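Local structure of aminotransferase (Bacillus subtilis, 6L1O) at residues B[119-131]-B[167-180]. The protein is a pyridoxal-phosphate-dependent aminotransferase encoded in the operon for biosynthesis of the dipeptide antibiotic bacilysin. Residues are numbered along the deposited sequence; the frame is centred on the assembly and turned at random.
With PLP (pyridoxal-5'-phosphate), chain E.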
ATOM      1  N   ASP B 119     -18.989  -0.531 -15.283  1.00 29.29           N
ATOM      2  CA  ASP B 119     -19.048  -1.969 -15.385  1.00 27.42           C
ATOM      3  C   ASP B 119     -19.829  -2.522 -14.154  1.00 23.22           C
ATOM      4  O   ASP B 119     -19.977  -1.871 -13.180  1.00 25.77           O
ATOM      5  CB  ASP B 119     -17.635  -2.567 -15.362  1.00 25.90           C
ATOM      6  CG  ASP B 119     -16.872  -2.423 -16.668  1.00 31.62           C
ATOM      7  OD1 ASP B 119     -17.455  -2.068 -17.677  1.00 30.10           O
ATOM      8  OD2 ASP B 119     -15.666  -2.709 -16.695  1.00 31.90           O
ATOM      9  N   ILE B 120     -20.297  -3.740 -14.237  1.00 24.92           N
ATOM     10  CA  ILE B 120     -20.958  -4.422 -13.147  1.00 27.73           C
ATOM     11  C   ILE B 120     -19.963  -5.375 -12.509  1.00 24.50           C
ATOM     12  O   ILE B 120     -19.213  -6.048 -13.216  1.00 20.94           O
ATOM     13  CB  ILE B 120     -22.220  -5.182 -13.621  1.00 28.17           C
ATOM     14  CG1 ILE B 120     -23.383  -4.190 -13.701  1.00 31.72           C
ATOM     15  CG2 ILE B 120     -22.571  -6.335 -12.685  1.00 30.37           C
ATOM     16  CD1 ILE B 120     -24.633  -4.689 -14.400  1.00 34.31           C
ATOM     17  N   ALA B 121     -19.979  -5.436 -11.172  1.00 24.54           N
ATOM     18  CA  ALA B 121     -19.261  -6.472 -10.421  1.00 23.39           C
ATOM     19  C   ALA B 121     -20.304  -7.374  -9.722  1.00 21.50           C
ATOM     20  O   ALA B 121     -21.218  -6.878  -9.072  1.00 24.38           O
ATOM     21  CB  ALA B 121     -18.324  -5.848  -9.410  1.00 19.63           C
ATOM     22  N   LEU B 122     -20.177  -8.663  -9.928  1.00 21.45           N
ATOM     23  CA  LEU B 122     -20.997  -9.645  -9.264  1.00 20.93           C
ATOM     24  C   LEU B 122     -20.417  -9.965  -7.870  1.00 22.19           C
ATOM     25  O   LEU B 122     -19.272 -10.455  -7.794  1.00 17.91           O
ATOM     26  CB  LEU B 122     -21.044 -10.917 -10.083  1.00 21.03           C
ATOM     27  CG  LEU B 122     -21.694 -10.811 -11.480  1.00 23.82           C
ATOM     28  CD1 LEU B 122     -21.303 -11.988 -12.343  1.00 22.80           C
ATOM     29  CD2 LEU B 122     -23.180 -10.726 -11.297  1.00 25.12           C
ATOM     30  N   VAL B 123     -21.207  -9.724  -6.821  1.00 21.62           N
ATOM     31  CA  VAL B 123     -20.765  -9.854  -5.453  1.00 21.15           C
ATOM     32  C   VAL B 123     -21.727 -10.717  -4.640  1.00 21.16           C
ATOM     33  O   VAL B 123     -22.938 -10.525  -4.694  1.00 19.17           O
ATOM     34  CB  VAL B 123     -20.646  -8.470  -4.748  1.00 24.35           C
ATOM     35  CG1 VAL B 123     -20.247  -8.611  -3.292  1.00 28.25           C
ATOM     36  CG2 VAL B 123     -19.630  -7.594  -5.445  1.00 24.72           C
ATOM     37  N   PRO B 124     -21.183 -11.670  -3.861  1.00 21.01           N
ATOM     38  CA  PRO B 124     -22.059 -12.521  -3.027  1.00 19.29           C
ATOM     39  C   PRO B 124     -22.734 -11.772  -1.892  1.00 18.94           C
ATOM     40  O   PRO B 124     -22.192 -10.822  -1.300  1.00 16.20           O
ATOM     41  CB  PRO B 124     -21.088 -13.636  -2.526  1.00 17.96           C
ATOM     42  CG  PRO B 124     -19.785 -13.010  -2.576  1.00 18.62           C
ATOM     43  CD  PRO B 124     -19.776 -12.102  -3.769  1.00 20.53           C
ATOM     44  N   ASN B 125     -23.954 -12.220  -1.567  1.00 19.90           N
ATOM     45  CA  ASN B 125     -24.746 -11.666  -0.457  1.00 19.20           C
ATOM     46  C   ASN B 125     -25.254 -12.903   0.305  1.00 19.74           C
ATOM     47  O   ASN B 125     -26.112 -13.641  -0.199  1.00 17.99           O
ATOM     48  CB  ASN B 125     -25.866 -10.764  -0.990  1.00 21.19           C
ATOM     49  CG  ASN B 125     -26.762 -10.205   0.072  1.00 21.88           C
ATOM     50  OD1 ASN B 125     -26.576 -10.397   1.260  1.00 20.10           O
ATOM     51  ND2 ASN B 125     -27.794  -9.501  -0.359  1.00 23.84           N
ATOM     52  N   PRO B 126     -24.709 -13.161   1.497  1.00 17.82           N
ATOM     53  CA  PRO B 126     -23.741 -12.308   2.241  1.00 17.59           C
ATOM     54  C   PRO B 126     -22.342 -12.363   1.709  1.00 17.68           C
ATOM     55  O   PRO B 126     -21.981 -13.301   1.051  1.00 16.91           O
ATOM     56  CB  PRO B 126     -23.811 -12.843   3.677  1.00 18.00           C
ATOM     57  CG  PRO B 126     -24.368 -14.184   3.567  1.00 18.72           C
ATOM     58  CD  PRO B 126     -25.238 -14.243   2.351  1.00 17.57           C
ATOM     59  N   GLY B 127     -21.548 -11.338   2.038  1.00 17.97           N
ATOM     60  CA  GLY B 127     -20.183 -11.259   1.549  1.00 18.20           C
ATOM     61  C   GLY B 127     -19.362 -10.244   2.363  1.00 18.37           C
ATOM     62  O   GLY B 127     -19.883  -9.301   2.951  1.00 19.51           O
ATOM     63  N   TYR B 128     -18.069 -10.466   2.360  1.00 16.40           N
ATOM     64  CA  TYR B 128     -17.107  -9.528   2.941  1.00 18.83           C
ATOM     65  C   TYR B 128     -17.393  -8.073   2.472  1.00 17.48           C
ATOM     66  O   TYR B 128     -17.273  -7.775   1.283  1.00 20.06           O
ATOM     67  CB  TYR B 128     -15.754  -9.955   2.495  1.00 19.46           C
ATOM     68  CG  TYR B 128     -14.571  -9.366   3.157  1.00 18.09           C
ATOM     69  CD1 TYR B 128     -14.447  -9.389   4.556  1.00 19.03           C
ATOM     70  CD2 TYR B 128     -13.498  -8.883   2.406  1.00 19.73           C
ATOM     71  CE1 TYR B 128     -13.333  -8.880   5.183  1.00 21.35           C
ATOM     72  CE2 TYR B 128     -12.341  -8.399   3.030  1.00 20.47           C
ATOM     73  CZ  TYR B 128     -12.261  -8.432   4.401  1.00 21.48           C
ATOM     74  OH  TYR B 128     -11.153  -7.953   5.037  1.00 25.39           O
ATOM     75  N   PRO B 129     -17.747  -7.172   3.403  1.00 19.00           N
ATOM     76  CA  PRO B 129     -18.126  -5.793   3.023  1.00 20.34           C
ATOM     77  C   PRO B 129     -17.003  -5.014   2.305  1.00 21.58           C
ATOM     78  O   PRO B 129     -17.261  -4.055   1.594  1.00 19.10           O
ATOM     79  CB  PRO B 129     -18.479  -5.124   4.363  1.00 22.36           C
ATOM     80  CG  PRO B 129     -18.010  -6.027   5.409  1.00 22.39           C
ATOM     81  CD  PRO B 129     -17.927  -7.412   4.839  1.00 20.28           C
ATOM     82  N   GLU B 130     -15.760  -5.422   2.463  1.00 22.86           N
ATOM     83  CA  GLU B 130     -14.686  -4.668   1.830  1.00 25.34           C
ATOM     84  C   GLU B 130     -14.679  -4.810   0.332  1.00 22.01           C
ATOM     85  O   GLU B 130     -14.127  -3.940  -0.339  1.00 22.78           O
ATOM     86  CB  GLU B 130     -13.291  -5.017   2.440  1.00 31.62           C
ATOM     87  CG  GLU B 130     -13.019  -4.354   3.790  1.00 35.47           C
ATOM     88  CD  GLU B 130     -13.080  -2.801   3.765  1.00 47.64           C
ATOM     89  OE1 GLU B 130     -12.615  -2.144   2.747  1.00 43.62           O
ATOM     90  OE2 GLU B 130     -13.576  -2.208   4.780  1.00 50.90           O
ATOM     91  N   TYR B 131     -15.356  -5.825  -0.219  1.00 21.17           N
ATOM     92  CA  TYR B 131     -15.520  -5.941  -1.664  1.00 21.21           C
ATOM     93  C   TYR B 131     -16.160  -4.681  -2.242  1.00 24.87           C
ATOM     94  O   TYR B 131     -15.890  -4.302  -3.374  1.00 22.79           O
ATOM     95  CB  TYR B 131     -16.369  -7.163  -2.084  1.00 21.45           C
ATOM     96  CG  TYR B 131     -15.819  -8.502  -1.684  1.00 20.13           C
ATOM     97  CD1 TYR B 131     -14.438  -8.704  -1.591  1.00 20.15           C
ATOM     98  CD2 TYR B 131     -16.664  -9.573  -1.367  1.00 18.08           C
ATOM     99  CE1 TYR B 131     -13.910  -9.902  -1.209  1.00 21.03           C
ATOM    100  CE2 TYR B 131     -16.127 -10.821  -0.984  1.00 17.44           C
ATOM    101  CZ  TYR B 131     -14.759 -10.966  -0.890  1.00 19.73           C
ATOM    102  OH  TYR B 131     -14.193 -12.128  -0.460  1.00 19.27           O
ATOM    103  N   LYS B 167     -22.381  -6.319 -19.254  1.00 33.14           N
ATOM    104  CA  LYS B 167     -21.744  -5.319 -18.400  1.00 33.12           C
ATOM    105  C   LYS B 167     -20.934  -5.929 -17.254  1.00 27.92           C
ATOM    106  O   LYS B 167     -20.035  -5.277 -16.748  1.00 28.60           O
ATOM    107  CB  LYS B 167     -22.746  -4.322 -17.859  1.00 32.32           C
ATOM    108  CG  LYS B 167     -23.289  -3.389 -18.941  1.00 42.49           C
ATOM    109  CD  LYS B 167     -22.162  -2.959 -19.907  1.00 48.46           C
ATOM    110  CE  LYS B 167     -22.578  -1.867 -20.869  1.00 53.16           C
ATOM    111  NZ  LYS B 167     -22.253  -2.313 -22.272  1.00 60.82           N
ATOM    112  N   ALA B 168     -21.250  -7.172 -16.903  1.00 28.51           N
ATOM    113  CA  ALA B 168     -20.535  -7.876 -15.808  1.00 27.61           C
ATOM    114  C   ALA B 168     -19.108  -8.213 -16.187  1.00 23.66           C
ATOM    115  O   ALA B 168     -18.854  -9.011 -17.037  1.00 26.20           O
ATOM    116  CB  ALA B 168     -21.281  -9.114 -15.383  1.00 26.59           C
ATOM    117  N   LYS B 169     -18.151  -7.558 -15.535  1.00 25.82           N
ATOM    118  CA  LYS B 169     -16.729  -7.769 -15.860  1.00 23.38           C
ATOM    119  C   LYS B 169     -15.893  -8.420 -14.778  1.00 21.64           C
ATOM    120  O   LYS B 169     -14.793  -8.886 -15.047  1.00 22.81           O
ATOM    121  CB  LYS B 169     -16.115  -6.473 -16.281  1.00 26.61           C
ATOM    122  CG  LYS B 169     -16.736  -5.867 -17.527  1.00 31.95           C
ATOM    123  CD  LYS B 169     -16.739  -6.790 -18.762  1.00 39.52           C
ATOM    124  CE  LYS B 169     -15.313  -7.108 -19.261  1.00 44.33           C
ATOM    125  NZ  LYS B 169     -15.195  -8.504 -19.834  1.00 47.32           N
ATOM    126  N   LEU B 170     -16.450  -8.536 -13.581  1.00 20.32           N
ATOM    127  CA  LEU B 170     -15.728  -9.114 -12.462  1.00 20.54           C
ATOM    128  C   LEU B 170     -16.690  -9.763 -11.498  1.00 19.40           C
ATOM    129  O   LEU B 170     -17.761  -9.237 -11.230  1.00 19.77           O
ATOM    130  CB  LEU B 170     -14.938  -8.053 -11.755  1.00 20.39           C
ATOM    131  CG  LEU B 170     -14.005  -8.582 -10.633  1.00 24.59           C
ATOM    132  CD1 LEU B 170     -12.567  -8.173 -10.832  1.00 26.22           C
ATOM    133  CD2 LEU B 170     -14.504  -8.117  -9.314  1.00 24.71           C
ATOM    134  N   MET B 171     -16.287 -10.915 -10.987  1.00 18.89           N
ATOM    135  CA  MET B 171     -16.986 -11.582  -9.951  1.00 18.95           C
ATOM    136  C   MET B 171     -16.050 -11.914  -8.759  1.00 17.71           C
ATOM    137  O   MET B 171     -14.973 -12.385  -8.966  1.00 17.11           O
ATOM    138  CB  MET B 171     -17.544 -12.897 -10.509  1.00 19.27           C
ATOM    139  CG  MET B 171     -18.221 -13.768  -9.415  1.00 22.74           C
ATOM    140  SD  MET B 171     -18.975 -15.271 -10.042  1.00 29.12           S
ATOM    141  CE  MET B 171     -17.666 -16.253 -10.568  1.00 28.58           C
ATOM    142  N   PHE B 172     -16.556 -11.742  -7.553  1.00 17.29           N
ATOM    143  CA  PHE B 172     -15.909 -12.243  -6.314  1.00 17.83           C
ATOM    144  C   PHE B 172     -16.523 -13.516  -5.793  1.00 16.05           C
ATOM    145  O   PHE B 172     -17.754 -13.643  -5.706  1.00 16.24           O
ATOM    146  CB  PHE B 172     -16.010 -11.178  -5.202  1.00 18.83           C
ATOM    147  CG  PHE B 172     -15.118  -9.994  -5.417  1.00 21.92           C
ATOM    148  CD1 PHE B 172     -13.741 -10.151  -5.455  1.00 24.14           C
ATOM    149  CD2 PHE B 172     -15.652  -8.729  -5.517  1.00 24.12           C
ATOM    150  CE1 PHE B 172     -12.898  -9.047  -5.665  1.00 26.95           C
ATOM    151  CE2 PHE B 172     -14.829  -7.622  -5.683  1.00 26.77           C
ATOM    152  CZ  PHE B 172     -13.464  -7.780  -5.740  1.00 28.11           C
ATOM    153  N   LEU B 173     -15.678 -14.460  -5.386  1.00 15.75           N
ATOM    154  CA  LEU B 173     -16.108 -15.585  -4.633  1.00 17.90           C
ATOM    155  C   LEU B 173     -15.144 -15.762  -3.428  1.00 17.64           C
ATOM    156  O   LEU B 173     -13.992 -15.405  -3.520  1.00 14.41           O
ATOM    157  CB  LEU B 173     -16.094 -16.839  -5.522  1.00 21.00           C
ATOM    158  CG  LEU B 173     -16.991 -16.828  -6.763  1.00 21.52           C
ATOM    159  CD1 LEU B 173     -16.620 -18.016  -7.652  1.00 25.60           C
ATOM    160  CD2 LEU B 173     -18.429 -16.854  -6.358  1.00 20.28           C
ATOM    161  N   ASN B 174     -15.623 -16.347  -2.346  1.00 15.82           N
ATOM    162  CA  ASN B 174     -14.862 -16.485  -1.131  1.00 14.54           C
ATOM    163  C   ASN B 174     -15.168 -17.793  -0.404  1.00 14.27           C
ATOM    164  O   ASN B 174     -16.159 -17.869   0.314  1.00 15.63           O
ATOM    165  CB  ASN B 174     -15.173 -15.279  -0.247  1.00 13.89           C
ATOM    166  CG  ASN B 174     -14.579 -15.358   1.123  1.00 16.05           C
ATOM    167  OD1 ASN B 174     -15.229 -15.041   2.090  1.00 14.41           O
ATOM    168  ND2 ASN B 174     -13.338 -15.792   1.218  1.00 16.28           N
ATOM    169  N   TYR B 175     -14.335 -18.803  -0.576  1.00 15.44           N
ATOM    170  CA  TYR B 175     -14.482 -20.105   0.130  1.00 17.88           C
ATOM    171  C   TYR B 175     -13.143 -20.644   0.596  1.00 15.90           C
ATOM    172  O   TYR B 175     -12.186 -20.659  -0.164  1.00 16.44           O
ATOM    173  CB  TYR B 175     -15.271 -21.149  -0.704  1.00 17.23           C
ATOM    174  CG  TYR B 175     -16.654 -20.619  -1.098  1.00 18.13           C
ATOM    175  CD1 TYR B 175     -17.733 -20.739  -0.242  1.00 16.30           C
ATOM    176  CD2 TYR B 175     -16.838 -19.921  -2.271  1.00 18.64           C
ATOM    177  CE1 TYR B 175     -18.932 -20.219  -0.562  1.00 17.23           C
ATOM    178  CE2 TYR B 175     -18.062 -19.376  -2.590  1.00 19.17           C
ATOM    179  CZ  TYR B 175     -19.103 -19.515  -1.736  1.00 17.70           C
ATOM    180  OH  TYR B 175     -20.325 -18.947  -2.042  1.00 18.09           O
ATOM    181  N   PRO B 176     -13.054 -21.097   1.854  1.00 18.58           N
ATOM    182  CA  PRO B 176     -14.049 -21.103   2.944  1.00 15.28           C
ATOM    183  C   PRO B 176     -14.553 -19.750   3.228  1.00 13.82           C
ATOM    184  O   PRO B 176     -13.786 -18.798   3.170  1.00 13.95           O
ATOM    185  CB  PRO B 176     -13.264 -21.712   4.137  1.00 16.55           C
ATOM    186  CG  PRO B 176     -12.184 -22.470   3.499  1.00 17.65           C
ATOM    187  CD  PRO B 176     -11.766 -21.613   2.332  1.00 16.52           C
ATOM    188  N   ASN B 177     -15.860 -19.618   3.503  1.00 14.98           N
ATOM    189  CA  ASN B 177     -16.583 -18.330   3.406  1.00 13.56           C
ATOM    190  C   ASN B 177     -16.728 -17.522   4.702  1.00 13.61           C
ATOM    191  O   ASN B 177     -17.036 -18.040   5.760  1.00 15.73           O
ATOM    192  CB  ASN B 177     -17.969 -18.615   2.852  1.00 14.52           C
ATOM    193  CG  ASN B 177     -18.808 -17.391   2.661  1.00 12.78           C
ATOM    194  OD1 ASN B 177     -19.638 -17.061   3.493  1.00 14.66           O
ATOM    195  ND2 ASN B 177     -18.564 -16.681   1.607  1.00 14.90           N
ATOM    196  N   ASN B 178     -16.494 -16.237   4.576  1.00 14.77           N
ATOM    197  CA  ASN B 178     -16.751 -15.239   5.591  1.00 14.15           C
ATOM    198  C   ASN B 178     -18.018 -14.530   5.114  1.00 13.73           C
ATOM    199  O   ASN B 178     -17.998 -13.885   4.109  1.00 13.92           O
ATOM    200  CB  ASN B 178     -15.583 -14.261   5.664  1.00 13.53           C
ATOM    201  CG  ASN B 178     -15.795 -13.143   6.664  1.00 16.29           C
ATOM    202  OD1 ASN B 178     -16.821 -13.053   7.346  1.00 14.92           O
ATOM    203  ND2 ASN B 178     -14.822 -12.223   6.717  1.00 18.00           N
ATOM    204  N   PRO B 179     -19.124 -14.635   5.861  1.00 14.69           N
ATOM    205  CA  PRO B 179     -19.228 -15.056   7.242  1.00 15.94           C
ATOM    206  C   PRO B 179     -19.834 -16.428   7.509  1.00 14.92           C
ATOM    207  O   PRO B 179     -20.018 -16.718   8.653  1.00 14.90           O
ATOM    208  CB  PRO B 179     -20.154 -13.982   7.791  1.00 14.51           C
ATOM    209  CG  PRO B 179     -21.176 -13.904   6.706  1.00 14.95           C
ATOM    210  CD  PRO B 179     -20.388 -13.978   5.426  1.00 15.91           C
ATOM    211  N   THR B 180     -20.158 -17.234   6.480  1.00 14.84           N
ATOM    212  CA  THR B 180     -21.048 -18.339   6.693  1.00 15.17           C
ATOM    213  C   THR B 180     -20.348 -19.592   7.171  1.00 16.48           C
ATOM    214  O   THR B 180     -20.991 -20.419   7.738  1.00 16.42           O
ATOM    215  CB  THR B 180     -21.886 -18.725   5.466  1.00 14.82           C
ATOM    216  OG1 THR B 180     -21.046 -19.155   4.393  1.00 14.35           O
ATOM    217  CG2 THR B 180     -22.818 -17.614   5.040  1.00 15.92           C
TER
HETATM  218  N1  PLP E 401     -10.846 -11.714   2.695  1.00 19.85           N
HETATM  219  C2  PLP E 401     -11.687 -12.030   3.696  1.00 19.71           C
HETATM  220  C2A PLP E 401     -13.089 -12.492   3.424  1.00 19.38           C
HETATM  221  C3  PLP E 401     -11.294 -11.823   5.070  1.00 20.79           C
HETATM  222  O3  PLP E 401     -12.087 -12.068   6.120  1.00 20.76           O
HETATM  223  C4  PLP E 401      -9.956 -11.395   5.274  1.00 26.00           C
HETATM  224  C4A PLP E 401      -9.714 -10.848   6.658  1.00 34.09           C
HETATM  225  C5  PLP E 401      -9.097 -11.085   4.139  1.00 24.32           C
HETATM  226  C6  PLP E 401      -9.596 -11.304   2.864  1.00 22.51           C
HETATM  227  C5A PLP E 401      -7.656 -10.699   4.294  1.00 22.73           C
HETATM  228  O4P PLP E 401      -7.407  -9.513   4.911  1.00 20.62           O
HETATM  229  P   PLP E 401      -5.891  -8.902   4.903  1.00 16.73           P
HETATM  230  O1P PLP E 401      -6.050  -7.527   4.360  1.00 14.39           O
HETATM  231  O2P PLP E 401      -4.939  -9.798   4.139  1.00 16.02           O
HETATM  232  O3P PLP E 401      -5.499  -8.901   6.355  1.00 16.38           O
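Leu122 N donates to Leu170 O at 2.8 Å, and Leu122 O accepts from Phe172 N, so both bonds of Leu122 go to the strand 168-174. This strand and 120-125 run parallel inside the mixed seven-stranded sheet of this aminotransferase of class I. A beta bulge shifts the register between Ile120 and Ala121, where Ile120 O accepts Lys169 N. On one face of the sheet, Ala168 CB meets Ile120 CG2 and Leu122 CD1. Phe172, on the strand, and Tyr131, at the start of helix 130-137, form an offset stack, with ring centroids 4.5 Å apart and planes at 12°. Leu170 CD2 covers the opposite face of Phe172, and Val123 CG2 lies at its edge. Tyr131 OH reaches Asn174 CB at 3.3 Å and hydrogen-bonds Asp206. Asn174 ND2 also bonds Asp206, through the backbone O, while Asn174 OD1 accepts Asn178 N. The loops after both strands shape the cofactor pocket. Tyr128 lays one ring face over the pyridine ring. PLP C2 sits over the centre of the Tyr128 ring, 3.6 Å above its plane. Asn178 has CG anti to its backbone N (chi1 178°), which carries the amide to the cofactor's phenolic oxygen. There Asn178 ND2 donates to PLP O3 at 2.8 Å, while Asn178 OD1 accepts Arg367 NH1.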